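Local coordinates for protein nucleocapsid (Crimean-congo hemorrhagic fever virus, PDB 4AKL) that binds single- and double-stranded RNA, probably packaging the viral genome, and probably also cuts double-stranded DNA without regard to sequence, at residues A51-T54 and Q58-S61; G87-G92 and S309-L314; L93-K98 and R134-F139. All coordinates share one frame; numbering follows the deposited sequence.

Contact 1: residues A51-T54 and Q58-S61; sequences AGAT and QKDS
Gln58, in the first turns of helix 56-71, lays the end of its long side chain against Ala53, in the turn that follows helix 45-52. Its CG lies anti to the backbone N (chi1 -153°) and the chain runs out extended, which carries CD to 3.8 Å from CB of Ala53, a van der Waals contact. The main-chain N of Gln58 is engaged closer to home, by the carboxylate of Asp55 in the short link between the helices. Lys59 comes next and approaches the same methyl group by its aliphatic part: CG of Lys59 is 3.9 Å from CB of Ala53. The chain, again extended, then passes alongside the turn, and CE of Lys59 comes to 3.3 Å from O of Ala53. Its ammonium group reaches beyond both segments to hydrogen-bond the carbonyl O of Gly440, while the side chain also touches Phe441. Lysine suits this place because its methylenes can pack while its charged end goes on to a polar partner. Alanine is equally apt: its small methyl group points toward the second helix and is buried between two longer side chains. The contact belongs to a tight helix-turn-helix connection, in the plain structural sense, whose short link packs back on the second helix, in a protein whose regular structure is almost all helix.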
loop_
_atom_site.group_PDB
_atom_site.type_symbol
_atom_site.label_atom_id
_atom_site.label_comp_id
_atom_site.label_asym_id
_atom_site.label_seq_id
_atom_site.Cartn_x
_atom_site.Cartn_y
_atom_site.Cartn_z
ATOM N N ALA A 51 30.895 -8.522 3.442
ATOM C CA ALA A 51 31.653 -9.681 3.045
ATOM C C ALA A 51 32.696 -10.141 4.100
ATOM O O ALA A 51 33.012 -11.325 4.182
ATOM C CB ALA A 51 32.351 -9.396 1.696
ATOM N N GLY A 52 33.249 -9.198 4.871
ATOM C CA GLY A 52 34.221 -9.516 5.946
ATOM C C GLY A 52 33.570 -9.810 7.304
ATOM O O GLY A 52 34.244 -10.148 8.252
ATOM N N ALA A 53 32.257 -9.680 7.390
ATOM C CA ALA A 53 31.534 -9.892 8.645
ATOM C C ALA A 53 31.090 -11.367 8.776
ATOM O O ALA A 53 30.497 -11.920 7.834
ATOM C CB ALA A 53 30.316 -8.964 8.710
ATOM N N THR A 54 31.343 -11.983 9.931
ATOM C CA THR A 54 30.911 -13.394 10.202
ATOM C C THR A 54 29.521 -13.525 10.931
ATOM O O THR A 54 28.625 -14.264 10.455
ATOM C CB THR A 54 32.039 -14.179 10.943
ATOM O OG1 THR A 54 33.206 -14.259 10.100
ATOM C CG2 THR A 54 31.591 -15.646 11.344
ATOM N N GLN A 58 26.674 -8.219 13.621
ATOM C CA GLN A 58 27.569 -7.363 12.840
ATOM C C GLN A 58 26.910 -7.023 11.444
ATOM O O GLN A 58 26.898 -5.868 11.001
ATOM C CB GLN A 58 28.915 -8.050 12.674
ATOM C CG GLN A 58 30.109 -7.121 12.482
ATOM C CD GLN A 58 31.406 -7.872 12.164
ATOM O OE1 GLN A 58 31.465 -9.127 12.208
ATOM N NE2 GLN A 58 32.454 -7.112 11.834
ATOM N N LYS A 59 26.359 -8.053 10.804
ATOM C CA LYS A 59 25.721 -7.960 9.509
ATOM C C LYS A 59 24.453 -7.100 9.534
ATOM O O LYS A 59 24.259 -6.297 8.633
ATOM C CB LYS A 59 25.390 -9.369 8.962
ATOM C CG LYS A 59 26.624 -10.244 8.549
ATOM C CD LYS A 59 26.139 -11.552 7.871
ATOM C CE LYS A 59 27.300 -12.442 7.316
ATOM N NZ LYS A 59 26.839 -13.588 6.389
ATOM N N ASP A 60 23.603 -7.273 10.546
ATOM C CA ASP A 60 22.382 -6.433 10.655
ATOM C C ASP A 60 22.798 -4.975 10.823
ATOM O O ASP A 60 22.230 -4.103 10.236
ATOM C CB ASP A 60 21.526 -6.790 11.871
ATOM C CG ASP A 60 20.951 -8.192 11.812
ATOM O OD1 ASP A 60 20.442 -8.590 10.763
ATOM O OD2 ASP A 60 21.011 -8.890 12.855
ATOM N N SER A 61 23.806 -4.754 11.646
ATOM C CA SER A 61 24.352 -3.442 11.889
ATOM C C SER A 61 24.910 -2.782 10.596
ATOM O O SER A 61 24.664 -1.585 10.340
ATOM C CB SER A 61 25.439 -3.564 12.965
ATOM O OG SER A 61 26.132 -2.342 13.149
#

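Contact 2: residues G87-G92 and S309-L314; sequences GIVKKG and SSYYWL
The hydroxyl O of Tyr311 reaches past helix 86-98 and donates a hydrogen bond to the carbonyl O of Ala83, at the end of helix 77-83, with two branched aliphatic residues of helix 86-98 beside it. CG2 of Val89 stands 3.2 Å from OH of Tyr311, and CG2 of Ile88 comes to 3.5 Å from the same oxygen. Both side chains cross the tyrosine at about a right angle. CA of Val89 sits at the ring edge, near the ring plane, 3.7 Å from CE1 of Tyr311. Gly92 completes the surface: its C atom is 3.7 Å from CD1 of Tyr311. A chi1 of -96°, off the usual staggered values, brings the ring in beside this residue. Glycine fits here because the direction a side chain would take runs into the tyrosine, and its bare backbone lets the CD1/CE1 side of the ring come close to the main chain. The axes of the two helical segments pass 10.8 Å apart, inclined at 69°, and Tyr311 bridges that gap. Phe392 meets the same ring edge to face, and Trp133 meets it with planes about 45° apart while binding the carbonyl O of Gly92 through NE1. Chemically, this is buried apolar packing with a polar atom at its far end; the bond to Ala83 satisfies the hydroxyl and probably helps to hold the ring in place.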
loop_
_atom_site.group_PDB
_atom_site.type_symbol
_atom_site.label_atom_id
_atom_site.label_comp_id
_atom_site.label_asym_id
_atom_site.label_seq_id
_atom_site.Cartn_x
_atom_site.Cartn_y
_atom_site.Cartn_z
ATOM N N GLY A 87 -2.392 20.756 11.421
ATOM C CA GLY A 87 -3.704 20.557 10.748
ATOM C C GLY A 87 -4.012 19.142 10.315
ATOM O O GLY A 87 -5.123 18.606 10.553
ATOM N N ILE A 88 -3.030 18.515 9.682
ATOM C CA ILE A 88 -3.186 17.121 9.218
ATOM C C ILE A 88 -3.149 16.112 10.411
ATOM O O ILE A 88 -3.934 15.173 10.462
ATOM C CB ILE A 88 -2.147 16.818 8.132
ATOM C CG1 ILE A 88 -2.444 17.674 6.894
ATOM C CG2 ILE A 88 -2.098 15.312 7.838
ATOM C CD1 ILE A 88 -3.738 17.295 6.172
ATOM N N VAL A 89 -2.261 16.322 11.364
ATOM C CA VAL A 89 -2.295 15.520 12.620
ATOM C C VAL A 89 -3.691 15.513 13.299
ATOM O O VAL A 89 -4.199 14.426 13.669
ATOM C CB VAL A 89 -1.163 15.936 13.593
ATOM C CG1 VAL A 89 -1.378 15.368 15.044
ATOM C CG2 VAL A 89 0.195 15.445 13.040
ATOM N N LYS A 90 -4.313 16.691 13.448
ATOM C CA LYS A 90 -5.647 16.763 14.043
ATOM C C LYS A 90 -6.706 16.074 13.180
ATOM O O LYS A 90 -7.453 15.246 13.642
ATOM C CB LYS A 90 -6.100 18.204 14.287
ATOM C CG LYS A 90 -5.652 18.771 15.612
ATOM C CD LYS A 90 -6.170 20.197 15.836
ATOM C CE LYS A 90 -5.299 21.244 15.142
ATOM N NZ LYS A 90 -6.043 22.585 15.005
ATOM N N LYS A 91 -6.764 16.452 11.922
ATOM C CA LYS A 91 -7.764 15.870 11.041
ATOM C C LYS A 91 -7.542 14.403 10.860
ATOM O O LYS A 91 -8.485 13.636 10.975
ATOM C CB LYS A 91 -7.795 16.588 9.713
ATOM C CG LYS A 91 -8.374 18.036 9.873
ATOM C CD LYS A 91 -8.726 18.634 8.562
ATOM C CE LYS A 91 -7.521 18.963 7.720
ATOM N NZ LYS A 91 -7.920 19.951 6.598
ATOM N N GLY A 92 -6.296 14.019 10.620
ATOM C CA GLY A 92 -5.907 12.596 10.418
ATOM C C GLY A 92 -6.212 11.645 11.575
ATOM O O GLY A 92 -6.573 10.491 11.356
ATOM N N SER A 309 -1.926 4.021 7.005
ATOM C CA SER A 309 -1.593 3.036 7.992
ATOM C C SER A 309 -0.832 3.722 9.109
ATOM O O SER A 309 -1.075 3.450 10.251
ATOM C CB SER A 309 -0.796 1.861 7.376
ATOM O OG SER A 309 -1.619 0.883 6.746
ATOM N N SER A 310 0.059 4.649 8.798
ATOM C CA SER A 310 0.758 5.311 9.875
ATOM C C SER A 310 -0.161 6.081 10.855
ATOM O O SER A 310 0.087 6.060 12.075
ATOM C CB SER A 310 1.916 6.180 9.340
ATOM O OG SER A 310 2.972 5.303 8.812
ATOM N N TYR A 311 -1.206 6.728 10.322
ATOM C CA TYR A 311 -2.156 7.467 11.141
ATOM C C TYR A 311 -3.070 6.493 11.926
ATOM O O TYR A 311 -3.447 6.771 13.094
ATOM C CB TYR A 311 -2.967 8.468 10.292
ATOM C CG TYR A 311 -2.367 9.851 10.345
ATOM C CD1 TYR A 311 -2.629 10.683 11.397
ATOM C CD2 TYR A 311 -1.502 10.305 9.361
ATOM C CE1 TYR A 311 -2.068 11.963 11.471
ATOM C CE2 TYR A 311 -0.936 11.565 9.424
ATOM C CZ TYR A 311 -1.219 12.386 10.480
ATOM O OH TYR A 311 -0.632 13.599 10.540
ATOM N N TYR A 312 -3.406 5.362 11.310
ATOM C CA TYR A 312 -4.158 4.344 11.985
ATOM C C TYR A 312 -3.399 3.873 13.250
ATOM O O TYR A 312 -4.007 3.666 14.312
ATOM C CB TYR A 312 -4.424 3.182 11.051
ATOM C CG TYR A 312 -5.103 2.046 11.717
ATOM C CD1 TYR A 312 -6.381 2.195 12.245
ATOM C CD2 TYR A 312 -4.479 0.806 11.836
ATOM C CE1 TYR A 312 -7.036 1.131 12.884
ATOM C CE2 TYR A 312 -5.138 -0.284 12.491
ATOM C CZ TYR A 312 -6.397 -0.114 12.999
ATOM O OH TYR A 312 -7.043 -1.164 13.645
ATOM N N TRP A 313 -2.073 3.718 13.140
ATOM C CA TRP A 313 -1.279 3.223 14.269
ATOM C C TRP A 313 -1.203 4.265 15.353
ATOM O O TRP A 313 -1.283 3.920 16.532
ATOM C CB TRP A 313 0.118 2.721 13.825
ATOM C CG TRP A 313 0.017 1.502 12.911
ATOM C CD1 TRP A 313 -0.895 0.456 13.016
ATOM C CD2 TRP A 313 0.798 1.229 11.764
ATOM N NE1 TRP A 313 -0.695 -0.451 12.015
ATOM C CE2 TRP A 313 0.341 -0.002 11.225
ATOM C CE3 TRP A 313 1.860 1.891 11.142
ATOM C CZ2 TRP A 313 0.898 -0.567 10.112
ATOM C CZ3 TRP A 313 2.408 1.335 10.030
ATOM C CH2 TRP A 313 1.931 0.110 9.514
ATOM N N LEU A 314 -1.059 5.527 14.971
ATOM C CA LEU A 314 -1.179 6.594 15.944
ATOM C C LEU A 314 -2.516 6.533 16.679
ATOM O O LEU A 314 -2.553 6.556 17.915
ATOM C CB LEU A 314 -1.079 7.933 15.293
ATOM C CG LEU A 314 0.187 8.409 14.643
ATOM C CD1 LEU A 314 -0.059 9.875 14.215
ATOM C CD2 LEU A 314 1.418 8.279 15.584
#

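Contact 3: residues L93-K98 and R134-F139; sequences LEWFEK and RKDIGF
A chi1 of -173° sends the indole of Trp95 out opposite its main-chain nitrogen, toward the end of helix 120-136, where Asp136 has its CG anti to the carbonyl carbon (chi1 -69°) and offers OD2 to the ring. NE1 of Trp95 donates to OD2 of Asp136 over 2.9 Å, with an N-H...O angle of 160°. The oxygen lies near the indole plane, at the ring edge. From the carboxylate's side, the donor arrives on the anti side of OD2 and somewhat out of plane. That oxygen also forms a salt bridge with Lys132, and the two donors should help to hold the carboxylate's orientation. Beside the polar bond, CB of Asp136 is 3.6 Å from CD1 of Trp95. Ile137 adds an apolar touch, its CG2 branch 4.1 Å from CD1 of Trp95. Tryptophan suits the site in having both a broad apolar ring and a single N-H at its rim. Just after Ile137 the chain turns at Gly138, whose positive phi belongs to a Schellman motif: N of Phe139 returns to O of Arg134 at 2.9 Å, closing the helix. The indole thus ties helix 86-98 to the C-terminal turn of helix 120-136; Trp133 of the latter meets it edge to face, while Phe96 and Arg134 touch helix 306-316, at Tyr311 and Val307 respectively.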
loop_
_atom_site.group_PDB
_atom_site.type_symbol
_atom_site.label_atom_id
_atom_site.label_comp_id
_atom_site.label_asym_id
_atom_site.label_seq_id
_atom_site.Cartn_x
_atom_site.Cartn_y
_atom_site.Cartn_z
ATOM N N LEU A 93 -6.074 12.120 12.806
ATOM C CA LEU A 93 -6.451 11.309 14.000
ATOM C C LEU A 93 -7.944 11.360 14.219
ATOM O O LEU A 93 -8.613 10.296 14.447
ATOM C CB LEU A 93 -5.725 11.800 15.242
ATOM C CG LEU A 93 -4.248 11.467 15.298
ATOM C CD1 LEU A 93 -3.622 12.292 16.392
ATOM C CD2 LEU A 93 -3.973 9.909 15.477
ATOM N N GLU A 94 -8.509 12.565 14.142
ATOM C CA GLU A 94 -9.979 12.697 14.350
ATOM C C GLU A 94 -10.756 11.832 13.353
ATOM O O GLU A 94 -11.786 11.254 13.697
ATOM C CB GLU A 94 -10.426 14.165 14.311
ATOM C CG GLU A 94 -11.936 14.485 14.689
ATOM C CD GLU A 94 -12.417 14.007 16.124
ATOM O OE1 GLU A 94 -11.617 13.523 16.968
ATOM O OE2 GLU A 94 -13.639 14.121 16.376
ATOM N N TRP A 95 -10.243 11.691 12.135
ATOM C CA TRP A 95 -10.972 10.910 11.135
ATOM C C TRP A 95 -11.363 9.480 11.653
ATOM O O TRP A 95 -12.483 9.033 11.435
ATOM C CB TRP A 95 -10.192 10.844 9.848
ATOM C CG TRP A 95 -10.954 10.202 8.702
ATOM C CD1 TRP A 95 -11.664 10.849 7.743
ATOM C CD2 TRP A 95 -11.063 8.799 8.409
ATOM N NE1 TRP A 95 -12.227 9.931 6.861
ATOM C CE2 TRP A 95 -11.864 8.668 7.243
ATOM C CE3 TRP A 95 -10.566 7.633 9.014
ATOM C CZ2 TRP A 95 -12.185 7.417 6.676
ATOM C CZ3 TRP A 95 -10.899 6.371 8.442
ATOM C CH2 TRP A 95 -11.681 6.285 7.292
ATOM N N PHE A 96 -10.442 8.791 12.331
ATOM C CA PHE A 96 -10.718 7.446 12.889
ATOM C C PHE A 96 -11.844 7.451 13.918
ATOM O O PHE A 96 -12.655 6.540 13.955
ATOM C CB PHE A 96 -9.400 6.812 13.428
ATOM C CG PHE A 96 -8.468 6.492 12.327
ATOM C CD1 PHE A 96 -8.630 5.326 11.602
ATOM C CD2 PHE A 96 -7.463 7.396 11.954
ATOM C CE1 PHE A 96 -7.784 5.023 10.530
ATOM C CE2 PHE A 96 -6.623 7.106 10.886
ATOM C CZ PHE A 96 -6.778 5.926 10.179
ATOM N N GLU A 97 -11.899 8.509 14.711
ATOM C CA GLU A 97 -12.962 8.713 15.686
ATOM C C GLU A 97 -14.334 8.900 15.019
ATOM O O GLU A 97 -15.340 8.386 15.505
ATOM C CB GLU A 97 -12.640 9.944 16.541
ATOM C CG GLU A 97 -12.953 9.751 18.013
ATOM C CD GLU A 97 -11.965 8.826 18.656
ATOM O OE1 GLU A 97 -10.777 9.242 18.804
ATOM O OE2 GLU A 97 -12.372 7.682 19.013
ATOM N N LYS A 98 -14.367 9.646 13.915
ATOM C CA LYS A 98 -15.637 9.894 13.152
ATOM C C LYS A 98 -16.029 8.766 12.174
ATOM O O LYS A 98 -17.155 8.763 11.686
ATOM C CB LYS A 98 -15.551 11.210 12.345
ATOM C CG LYS A 98 -15.446 12.456 13.200
ATOM C CD LYS A 98 -14.748 13.644 12.465
ATOM C CE LYS A 98 -15.572 14.174 11.301
ATOM N NZ LYS A 98 -15.048 15.492 10.805
ATOM N N ARG A 134 -7.972 10.159 2.811
ATOM C CA ARG A 134 -7.274 11.164 2.028
ATOM C C ARG A 134 -8.224 12.286 1.501
ATOM O O ARG A 134 -7.934 13.455 1.657
ATOM C CB ARG A 134 -6.540 10.527 0.858
ATOM C CG ARG A 134 -5.357 9.729 1.274
ATOM C CD ARG A 134 -4.838 8.877 0.201
ATOM N NE ARG A 134 -3.496 8.318 0.587
ATOM C CZ ARG A 134 -2.306 8.749 0.165
ATOM N NH1 ARG A 134 -2.183 9.768 -0.695
ATOM N NH2 ARG A 134 -1.202 8.128 0.579
ATOM N N LYS A 135 -9.345 11.891 0.899
ATOM C CA LYS A 135 -10.358 12.823 0.443
ATOM C C LYS A 135 -10.952 13.686 1.589
ATOM O O LYS A 135 -10.994 14.909 1.491
ATOM C CB LYS A 135 -11.511 12.081 -0.265
ATOM C CG LYS A 135 -11.219 11.612 -1.736
ATOM C CD LYS A 135 -12.501 11.682 -2.647
ATOM C CE LYS A 135 -12.939 13.151 -2.966
ATOM N NZ LYS A 135 -14.021 13.314 -4.049
ATOM N N ASP A 136 -11.412 13.033 2.652
ATOM C CA ASP A 136 -12.062 13.726 3.771
ATOM C C ASP A 136 -11.165 14.763 4.445
ATOM O O ASP A 136 -11.642 15.848 4.747
ATOM C CB ASP A 136 -12.580 12.724 4.827
ATOM C CG ASP A 136 -13.777 11.878 4.311
ATOM O OD1 ASP A 136 -14.293 12.120 3.181
ATOM O OD2 ASP A 136 -14.191 10.961 5.041
ATOM N N ILE A 137 -9.882 14.457 4.658
ATOM C CA ILE A 137 -9.011 15.430 5.361
ATOM C C ILE A 137 -8.295 16.464 4.429
ATOM O O ILE A 137 -7.489 17.298 4.909
ATOM C CB ILE A 137 -7.978 14.706 6.328
ATOM C CG1 ILE A 137 -6.778 14.060 5.556
ATOM C CG2 ILE A 137 -8.709 13.697 7.204
ATOM C CD1 ILE A 137 -5.635 13.542 6.489
ATOM N N GLY A 138 -8.591 16.412 3.126
ATOM C CA GLY A 138 -7.833 17.173 2.134
ATOM C C GLY A 138 -6.350 16.860 2.127
ATOM O O GLY A 138 -5.528 17.762 2.134
ATOM N N PHE A 139 -5.979 15.588 2.136
ATOM C CA PHE A 139 -4.531 15.240 2.165
ATOM C C PHE A 139 -3.794 15.718 0.903
ATOM O O PHE A 139 -2.682 16.260 0.997
ATOM C CB PHE A 139 -4.267 13.725 2.357
ATOM C CG PHE A 139 -2.777 13.393 2.555
ATOM C CD1 PHE A 139 -2.107 13.806 3.700
ATOM C CD2 PHE A 139 -2.063 12.709 1.592
ATOM C CE1 PHE A 139 -0.781 13.545 3.869
ATOM C CE2 PHE A 139 -0.708 12.417 1.751
ATOM C CZ PHE A 139 -0.059 12.842 2.870
#

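Overall arrangement
Contacts 2 and 3 are buried neighbours, their centres 8 Å apart, and both use helix 86-98: contact 2 joins it to helix 306-316, contact 3 to helix 120-136. They touch directly, for instance where Phe96 packs on Tyr311 and Leu93 on Leu314, and Trp133 meets rings from both. Contact 1 lies much farther out, its centre 31 Å from that of the chain and 37 Å from that of contact 2, and is partly exposed. The chemistry follows the setting: local van der Waals packing of a methyl group and methylenes at a turn in contact 1, and in the other two, aromatic groups with a hydrogen-bonding rim that join segments distant in sequence.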